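Long-range contacts in putative lipoprotein (Bacteroides fragilis, PDB 3NQI), which is of unknown function but is probably a lipid-anchored protein that may bind lipid: residues A[128-132]-A[144-150]; A[180-184]-A[225-229]; A[106-110]-A[188-192]. All coordinates share one frame. Where two conformers were deposited one is given. Residues are numbered along the deposited sequence.

Contact 1. Residues A[128-132]-A[144-150]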
loop_
_atom_site.group_PDB
_atom_site.type_symbol
_atom_site.label_atom_id
_atom_site.label_comp_id
_atom_site.label_asym_id
_atom_site.label_seq_id
_atom_site.Cartn_x
_atom_site.Cartn_y
_atom_site.Cartn_z
ATOM N N VAL A 128 -0.119 -1.517 -6.431
ATOM C CA VAL A 128 0.108 -0.530 -7.440
ATOM C C VAL A 128 0.853 -1.144 -8.671
ATOM O O VAL A 128 1.867 -1.833 -8.511
ATOM C CB VAL A 128 0.862 0.730 -6.892
ATOM C CG1 VAL A 128 0.724 1.816 -7.931
ATOM C CG2 VAL A 128 0.249 1.166 -5.587
ATOM N N LEU A 129 0.284 -0.960 -9.865
ATOM C CA LEU A 129 0.936 -1.265 -11.175
ATOM C C LEU A 129 1.336 0.101 -11.770
ATOM O O LEU A 129 0.507 0.993 -11.991
ATOM C CB LEU A 129 0.029 -2.087 -12.079
ATOM C CG LEU A 129 0.544 -2.933 -13.263
ATOM C CD1 LEU A 129 1.547 -3.983 -12.827
ATOM C CD2 LEU A 129 -0.642 -3.600 -13.941
ATOM N N TYR A 130 2.634 0.285 -11.951
ATOM C CA TYR A 130 3.144 1.566 -12.369
ATOM C C TYR A 130 4.400 1.475 -13.251
ATOM O O TYR A 130 4.901 0.400 -13.510
ATOM C CB TYR A 130 3.356 2.418 -11.148
ATOM C CG TYR A 130 4.395 1.969 -10.152
ATOM C CD1 TYR A 130 4.156 0.931 -9.274
ATOM C CD2 TYR A 130 5.619 2.622 -10.052
ATOM C CE1 TYR A 130 5.141 0.476 -8.360
ATOM C CE2 TYR A 130 6.594 2.210 -9.119
ATOM C CZ TYR A 130 6.341 1.159 -8.267
ATOM O OH TYR A 130 7.278 0.769 -7.374
ATOM N N ARG A 131 4.888 2.609 -13.731
ATOM C CA ARG A 131 5.977 2.614 -14.705
ATOM C C ARG A 131 7.223 3.222 -14.110
ATOM O O ARG A 131 7.163 4.309 -13.555
ATOM C CB ARG A 131 5.565 3.429 -15.943
ATOM C CG ARG A 131 4.534 2.725 -16.846
ATOM C CD ARG A 131 3.840 3.697 -17.819
ATOM N NE ARG A 131 2.804 4.377 -17.083
ATOM C CZ ARG A 131 1.498 4.161 -17.193
ATOM N NH1 ARG A 131 1.003 3.327 -18.110
ATOM N NH2 ARG A 131 0.688 4.823 -16.364
ATOM N N VAL A 132 8.354 2.532 -14.238
ATOM C CA VAL A 132 9.636 3.048 -13.789
ATOM C C VAL A 132 10.642 3.250 -14.938
ATOM O O VAL A 132 10.436 2.806 -16.082
ATOM C CB VAL A 132 10.229 2.138 -12.679
ATOM C CG1 VAL A 132 9.246 2.097 -11.436
ATOM C CG2 VAL A 132 10.518 0.725 -13.176
ATOM N N GLU A 144 15.809 4.378 -8.014
ATOM C CA GLU A 144 14.685 4.645 -8.883
ATOM C C GLU A 144 13.403 4.383 -8.120
ATOM O O GLU A 144 12.502 5.215 -8.136
ATOM C CB GLU A 144 14.704 3.756 -10.138
ATOM C CG GLU A 144 13.489 3.771 -11.044
ATOM C CD GLU A 144 12.982 5.137 -11.484
ATOM O OE1 GLU A 144 13.692 6.156 -11.408
ATOM O OE2 GLU A 144 11.842 5.223 -11.928
ATOM N N LEU A 145 13.322 3.229 -7.469
ATOM C CA LEU A 145 12.127 2.876 -6.679
ATOM C C LEU A 145 11.810 3.903 -5.597
ATOM O O LEU A 145 10.622 4.226 -5.374
ATOM C CB LEU A 145 12.233 1.445 -6.138
ATOM C CG LEU A 145 12.165 0.267 -7.147
ATOM C CD1 LEU A 145 12.478 -1.052 -6.443
ATOM C CD2 LEU A 145 10.821 0.179 -7.900
ATOM N N ALA A 146 12.845 4.458 -4.971
ATOM C CA ALA A 146 12.708 5.502 -3.936
ATOM C C ALA A 146 12.129 6.814 -4.446
ATOM O O ALA A 146 11.739 7.634 -3.657
ATOM C CB ALA A 146 14.049 5.802 -3.290
ATOM N N LYS A 147 12.166 7.061 -5.751
ATOM C CA LYS A 147 11.565 8.261 -6.309
ATOM C C LYS A 147 10.028 8.271 -6.308
ATOM O O LYS A 147 9.434 9.300 -6.559
ATOM C CB LYS A 147 12.034 8.455 -7.745
ATOM C CG LYS A 147 13.500 8.865 -7.869
ATOM C CD LYS A 147 13.907 9.149 -9.330
ATOM C CE LYS A 147 15.303 9.777 -9.416
ATOM N NZ LYS A 147 15.423 11.261 -9.095
ATOM N N HIS A 148 9.396 7.107 -6.171
ATOM C CA HIS A 148 7.969 7.001 -6.289
ATOM C C HIS A 148 7.317 6.973 -4.929
ATOM O O HIS A 148 7.554 6.042 -4.164
ATOM C CB HIS A 148 7.637 5.685 -7.009
ATOM C CG HIS A 148 8.222 5.606 -8.390
ATOM N ND1 HIS A 148 7.507 5.943 -9.525
ATOM C CD2 HIS A 148 9.476 5.302 -8.812
ATOM C CE1 HIS A 148 8.293 5.830 -10.587
ATOM N NE2 HIS A 148 9.502 5.472 -10.177
ATOM N N THR A 149 6.451 7.921 -4.671
ATOM C CA THR A 149 5.727 7.961 -3.392
ATOM C C THR A 149 4.247 7.987 -3.656
ATOM O O THR A 149 3.762 8.749 -4.531
ATOM C CB THR A 149 6.151 9.148 -2.497
ATOM O OG1 THR A 149 5.899 10.348 -3.162
ATOM C CG2 THR A 149 7.660 9.078 -2.079
ATOM N N PHE A 150 3.548 7.105 -2.945
ATOM C CA PHE A 150 2.126 6.893 -3.070
ATOM C C PHE A 150 1.513 7.267 -1.728
ATOM O O PHE A 150 1.569 6.471 -0.752
ATOM C CB PHE A 150 1.830 5.420 -3.414
ATOM C CG PHE A 150 2.518 4.945 -4.650
ATOM C CD1 PHE A 150 1.936 5.167 -5.885
ATOM C CD2 PHE A 150 3.785 4.354 -4.569
ATOM C CE1 PHE A 150 2.582 4.750 -7.043
ATOM C CE2 PHE A 150 4.430 3.894 -5.701
ATOM C CZ PHE A 150 3.824 4.085 -6.953
HETATM O O HOH W 1 8.460 2.417 -5.476
#
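The ring of Tyr130 is the central bump of this contact. It stands up from strand 128-132 with chi1 at 65° (p) and fills the hollow between His148 and Phe150. Phe150 lowers its edge onto one face of the tyrosine ring, CZ lying 3.9 Å from Tyr130 CD2, in an edge-to-face pair with centroids 5.0 Å apart and planes at 71°. The His148 ring meets Tyr130 obliquely at 55°. Val128 lies over one face of Phe150, its CG1 3.6 Å from Phe150 CE1. At the other end, Val132 CG1 packs 3.6 Å from His148 NE2. His148 NE2 donates to Glu144 OE2 (2.9 Å), which also forms a salt bridge with Arg184, while His148 ND1 bonds Tyr172. Tyr130 OH bonds Ser190 and reaches Leu145 O through water 1. With strand axes 10.4 Å apart at 156° and no direct hydrogen bond, Tyr130, His148 and Phe150 form an aromatic cluster between two non-pairing strands of one mixed sheet, closed at one end by turn 145-148.

Contact 2. Residues A[180-184]-A[225-229]; sequences AIAER and NNKLE
Asn226 lays its side chain against the C-terminal end of helix 178-183, its CB 3.8 Å from Ala182 O and 3.4 Å from Arg184 O. Its CA-to-CB bond points toward the helix, and with chi1 at -145°, between the usual wells, and chi2 at 45° the amide nitrogen Asn226 ND2 donates to Ile181 O over 2.9 Å with an almost straight N-H...O angle of 177°. Asn226 ND2 also lies 3.7 Å from Ile181 CG2 and 3.8 Å from Arg184 CB. Residues 180-182 are helical, and Arg184 is extended at phi/psi -62/130; Ile181 O thus accepts two hydrogen bonds, from Arg184 N (3.1 Å) and from Asn226 ND2. The arrangement is a side-chain amide bound to a carbonyl at a helix C-terminus, presented by the irregular loop between strands 214-221 and 234-241. That loop is shaped by an Asx turn: Asn225 OD1, with chi1 at 58° (p), accepts from Lys227 N at 3.0 Å. Asn226 follows at phi/psi -101/26 and Lys227 is extended at -97/117. Ala182 and Lys227 set the register, their CA atoms 5.0 Å apart, and Ala182 CB touches Lys227 CG at 3.9 Å. Water 2 bridges the backbones, donating to Ala182 O (2.6 Å) and accepting from Asn226 N (2.9 Å). The other end of the Asn226 amide, OD1, accepts from Arg131, and the Arg184 guanidinium, whose end leads away from the loop, pairs with Glu144 and Asp176.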
loop_
_atom_site.group_PDB
_atom_site.type_symbol
_atom_site.label_atom_id
_atom_site.label_comp_id
_atom_site.label_asym_id
_atom_site.label_seq_id
_atom_site.Cartn_x
_atom_site.Cartn_y
_atom_site.Cartn_z
ATOM N N ALA A 180 11.299 13.462 -17.909
ATOM C CA ALA A 180 11.767 12.124 -17.498
ATOM C C ALA A 180 10.646 11.277 -16.916
ATOM O O ALA A 180 10.630 10.048 -17.061
ATOM C CB ALA A 180 12.943 12.203 -16.509
ATOM N N ILE A 181 9.705 11.915 -16.222
ATOM C CA ILE A 181 8.516 11.184 -15.767
ATOM C C ILE A 181 7.761 10.617 -16.955
ATOM O O ILE A 181 7.484 9.390 -17.001
ATOM C CB ILE A 181 7.629 12.040 -14.868
ATOM C CG1 ILE A 181 8.395 12.452 -13.607
ATOM C CG2 ILE A 181 6.310 11.273 -14.500
ATOM C CD1 ILE A 181 7.657 13.515 -12.768
ATOM N N ALA A 182 7.493 11.479 -17.933
ATOM C CA ALA A 182 6.739 11.102 -19.146
ATOM C C ALA A 182 7.343 9.907 -19.903
ATOM O O ALA A 182 6.583 9.091 -20.440
ATOM C CB ALA A 182 6.573 12.313 -20.089
ATOM N N GLU A 183 8.669 9.755 -19.884
ATOM C CA GLU A 183 9.339 8.689 -20.612
ATOM C C GLU A 183 9.310 7.309 -19.936
ATOM O O GLU A 183 9.575 6.306 -20.586
ATOM C CB GLU A 183 10.795 9.087 -20.879
ATOM N N ARG A 184 9.008 7.239 -18.631
ATOM C CA ARG A 184 9.067 5.976 -17.929
ATOM C C ARG A 184 8.072 4.990 -18.516
ATOM O O ARG A 184 6.897 5.318 -18.699
ATOM C CB ARG A 184 8.829 6.170 -16.421
ATOM C CG ARG A 184 9.989 6.840 -15.736
ATOM C CD ARG A 184 9.638 7.133 -14.313
ATOM N NE ARG A 184 10.822 7.277 -13.486
ATOM C CZ ARG A 184 11.553 8.378 -13.427
ATOM N NH1 ARG A 184 11.272 9.445 -14.192
ATOM N NH2 ARG A 184 12.647 8.409 -12.666
ATOM N N ASN A 225 0.253 5.271 -21.292
ATOM C CA ASN A 225 1.541 5.978 -21.170
ATOM C C ASN A 225 1.644 6.624 -19.812
ATOM O O ASN A 225 0.710 6.576 -19.031
ATOM C CB ASN A 225 1.689 7.010 -22.306
ATOM C CG ASN A 225 0.559 8.031 -22.335
ATOM O OD1 ASN A 225 0.404 8.821 -21.422
ATOM N ND2 ASN A 225 -0.207 8.046 -23.415
ATOM N N ASN A 226 2.773 7.245 -19.527
ATOM C CA ASN A 226 2.992 7.824 -18.244
ATOM C C ASN A 226 2.791 9.314 -18.186
ATOM O O ASN A 226 3.361 9.980 -17.337
ATOM C CB ASN A 226 4.414 7.488 -17.793
ATOM C CG ASN A 226 4.480 7.284 -16.290
ATOM O OD1 ASN A 226 3.621 6.607 -15.738
ATOM N ND2 ASN A 226 5.479 7.876 -15.628
ATOM N N LYS A 227 1.961 9.851 -19.079
ATOM C CA LYS A 227 1.727 11.291 -19.107
ATOM C C LYS A 227 0.448 11.637 -18.334
ATOM O O LYS A 227 -0.658 11.198 -18.702
ATOM C CB LYS A 227 1.628 11.750 -20.549
ATOM C CG LYS A 227 2.969 11.677 -21.328
ATOM C CD LYS A 227 2.806 12.026 -22.823
ATOM C CE LYS A 227 1.969 10.987 -23.567
ATOM N NZ LYS A 227 2.030 11.146 -25.038
ATOM N N LEU A 228 0.579 12.416 -17.255
ATOM C CA LEU A 228 -0.587 12.734 -16.419
ATOM C C LEU A 228 -1.656 13.504 -17.226
ATOM O O LEU A 228 -2.847 13.164 -17.180
ATOM C CB LEU A 228 -0.178 13.593 -15.206
ATOM C CG LEU A 228 -1.247 13.899 -14.171
ATOM C CD1 LEU A 228 -1.790 12.587 -13.562
ATOM C CD2 LEU A 228 -0.708 14.799 -13.064
ATOM N N GLU A 229 -1.217 14.528 -17.951
ATOM C CA GLU A 229 -2.110 15.401 -18.761
ATOM C C GLU A 229 -2.513 14.831 -20.117
ATOM O O GLU A 229 -2.974 15.554 -20.965
ATOM C CB GLU A 229 -1.491 16.787 -18.982
ATOM C CG GLU A 229 -1.152 17.555 -17.699
ATOM C CD GLU A 229 -2.342 17.664 -16.738
ATOM O OE1 GLU A 229 -3.476 18.015 -17.181
ATOM O OE2 GLU A 229 -2.141 17.389 -15.528
HETATM O O HOH W 2 5.069 7.140 -21.270
#

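Contact 3. Residues A[106-110]-A[188-192]; sequences SFVSG and TSSFK
This is a mainly aromatic surface contact in which strand 107-109, from a two-stranded hairpin with strand 112-114, lies across strand 186-195 of the large mixed sheet. The segment axes pass 8.9 Å apart at a signed crossing angle of -68°, so the strands cross without pairing, and no hydrogen bond joins them. Both are extended, Phe107 fully at phi/psi -161/-179; Gly110 ends its segment at positive phi, 64/-132. Phe107 and Ser189 are nearest, their CA atoms 7.4 Å apart. Phe107, chi1 at 53° (p) and chi2 at 75°, has its CA-to-CB bond toward strand 188-192 and takes Ser189 CB over one face in a CH-pi contact, 3.8 Å from the ring centroid and 18° off its normal. The edge of the Phe107 ring approaches Ser190 O, Phe107 CE2 lying 3.7 Å from it. Phe191, chi1 at -71° (m), starts sideways but brings its ring close: Phe107 CZ lies over its face, 3.7 Å from Phe191 CZ, with centroids 5.0 Å apart and planes oblique at 58°. Ser109 OG sits at the edge of Phe191, 4.2 Å from CZ. Cohesion thus rests mostly on ring, CH-pi and van der Waals contacts.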
loop_
_atom_site.group_PDB
_atom_site.type_symbol
_atom_site.label_atom_id
_atom_site.label_comp_id
_atom_site.label_asym_id
_atom_site.label_seq_id
_atom_site.Cartn_x
_atom_site.Cartn_y
_atom_site.Cartn_z
ATOM N N SER A 106 -4.343 -2.570 -9.399
ATOM C CA SER A 106 -4.630 -3.983 -9.460
ATOM C C SER A 106 -3.581 -4.729 -10.292
ATOM O O SER A 106 -3.007 -4.178 -11.247
ATOM C CB SER A 106 -6.021 -4.196 -10.039
ATOM O OG SER A 106 -6.290 -5.577 -10.214
ATOM N N PHE A 107 -3.318 -5.972 -9.914
ATOM C CA PHE A 107 -2.444 -6.865 -10.696
ATOM C C PHE A 107 -2.732 -8.282 -10.256
ATOM O O PHE A 107 -3.617 -8.504 -9.411
ATOM C CB PHE A 107 -0.962 -6.493 -10.620
ATOM C CG PHE A 107 -0.389 -6.360 -9.208
ATOM C CD1 PHE A 107 -0.101 -7.483 -8.428
ATOM C CD2 PHE A 107 -0.102 -5.124 -8.691
ATOM C CE1 PHE A 107 0.433 -7.384 -7.161
ATOM C CE2 PHE A 107 0.484 -4.991 -7.419
ATOM C CZ PHE A 107 0.743 -6.102 -6.636
ATOM N N VAL A 108 -2.018 -9.233 -10.835
ATOM C CA VAL A 108 -2.225 -10.628 -10.502
ATOM C C VAL A 108 -1.391 -11.000 -9.288
ATOM O O VAL A 108 -0.197 -10.714 -9.208
ATOM C CB VAL A 108 -1.957 -11.545 -11.721
ATOM C CG1 VAL A 108 -2.016 -13.051 -11.321
ATOM C CG2 VAL A 108 -2.959 -11.227 -12.824
ATOM N N SER A 109 -2.056 -11.597 -8.313
ATOM C CA SER A 109 -1.400 -12.174 -7.147
ATOM C C SER A 109 -1.979 -13.533 -6.900
ATOM O O SER A 109 -3.194 -13.673 -6.793
ATOM C CB SER A 109 -1.610 -11.290 -5.935
ATOM O OG SER A 109 -0.834 -11.753 -4.852
ATOM N N GLY A 110 -1.129 -14.546 -6.795
ATOM C CA GLY A 110 -1.639 -15.933 -6.693
ATOM C C GLY A 110 -2.378 -16.345 -7.968
ATOM O O GLY A 110 -1.886 -16.124 -9.070
ATOM N N THR A 188 6.174 -2.206 -13.381
ATOM C CA THR A 188 6.549 -2.615 -12.022
ATOM C C THR A 188 5.282 -2.804 -11.201
ATOM O O THR A 188 4.330 -2.042 -11.398
ATOM C CB THR A 188 7.343 -1.493 -11.339
ATOM O OG1 THR A 188 8.437 -1.158 -12.175
ATOM C CG2 THR A 188 7.861 -1.884 -9.933
ATOM N N SER A 189 5.283 -3.754 -10.262
ATOM C CA SER A 189 4.169 -3.921 -9.336
ATOM C C SER A 189 4.716 -3.838 -7.904
ATOM O O SER A 189 5.863 -4.256 -7.620
ATOM C CB SER A 189 3.470 -5.247 -9.626
ATOM O OG SER A 189 4.411 -6.274 -9.545
ATOM N N SER A 190 3.953 -3.215 -7.022
ATOM C CA SER A 190 4.281 -3.155 -5.600
ATOM C C SER A 190 3.021 -3.111 -4.753
ATOM O O SER A 190 2.029 -2.491 -5.144
ATOM C CB SER A 190 5.072 -1.890 -5.262
ATOM O OG SER A 190 6.232 -1.701 -6.051
ATOM N N PHE A 191 3.067 -3.693 -3.564
ATOM C CA PHE A 191 2.025 -3.421 -2.574
ATOM C C PHE A 191 2.446 -2.237 -1.709
ATOM O O PHE A 191 3.636 -2.108 -1.414
ATOM C CB PHE A 191 1.805 -4.553 -1.690
ATOM C CG PHE A 191 1.131 -5.694 -2.352
ATOM C CD1 PHE A 191 -0.206 -5.640 -2.638
ATOM C CD2 PHE A 191 1.830 -6.824 -2.639
ATOM C CE1 PHE A 191 -0.842 -6.740 -3.235
ATOM C CE2 PHE A 191 1.216 -7.893 -3.248
ATOM C CZ PHE A 191 -0.128 -7.848 -3.517
ATOM N N LYS A 192 1.481 -1.387 -1.344
ATOM C CA LYS A 192 1.723 -0.260 -0.401
ATOM C C LYS A 192 0.684 -0.389 0.713
ATOM O O LYS A 192 -0.523 -0.472 0.454
ATOM C CB LYS A 192 1.590 1.069 -1.129
ATOM C CG LYS A 192 2.645 1.257 -2.235
ATOM C CD LYS A 192 4.013 1.642 -1.565
ATOM C CE LYS A 192 5.160 1.526 -2.462
ATOM N NZ LYS A 192 6.373 1.693 -1.601
#

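In the fold
Contacts 1 and 3 meet along the paired strands 123-132 and 186-195, where Val128 N is 2.7 Å from Ser190 O and Tyr130 O 2.9 Å from Thr188 N. Their centres are 12 Å apart, and contact 1 is nested within the chain loop that contact 3 closes. Contact 2, whose centre is also 12 Å from that of contact 1, joins it through two polar links: Glu144 OE2 to Arg184 NE at 2.8 Å and Arg131 NE to Asn226 OD1 at 2.7 Å. Contacts 2 and 3, about 20 Å apart between centres, are connected only by sequence. The Glu144 side chain is about 13 Å from a bound cadmium ion, too far to coordinate it.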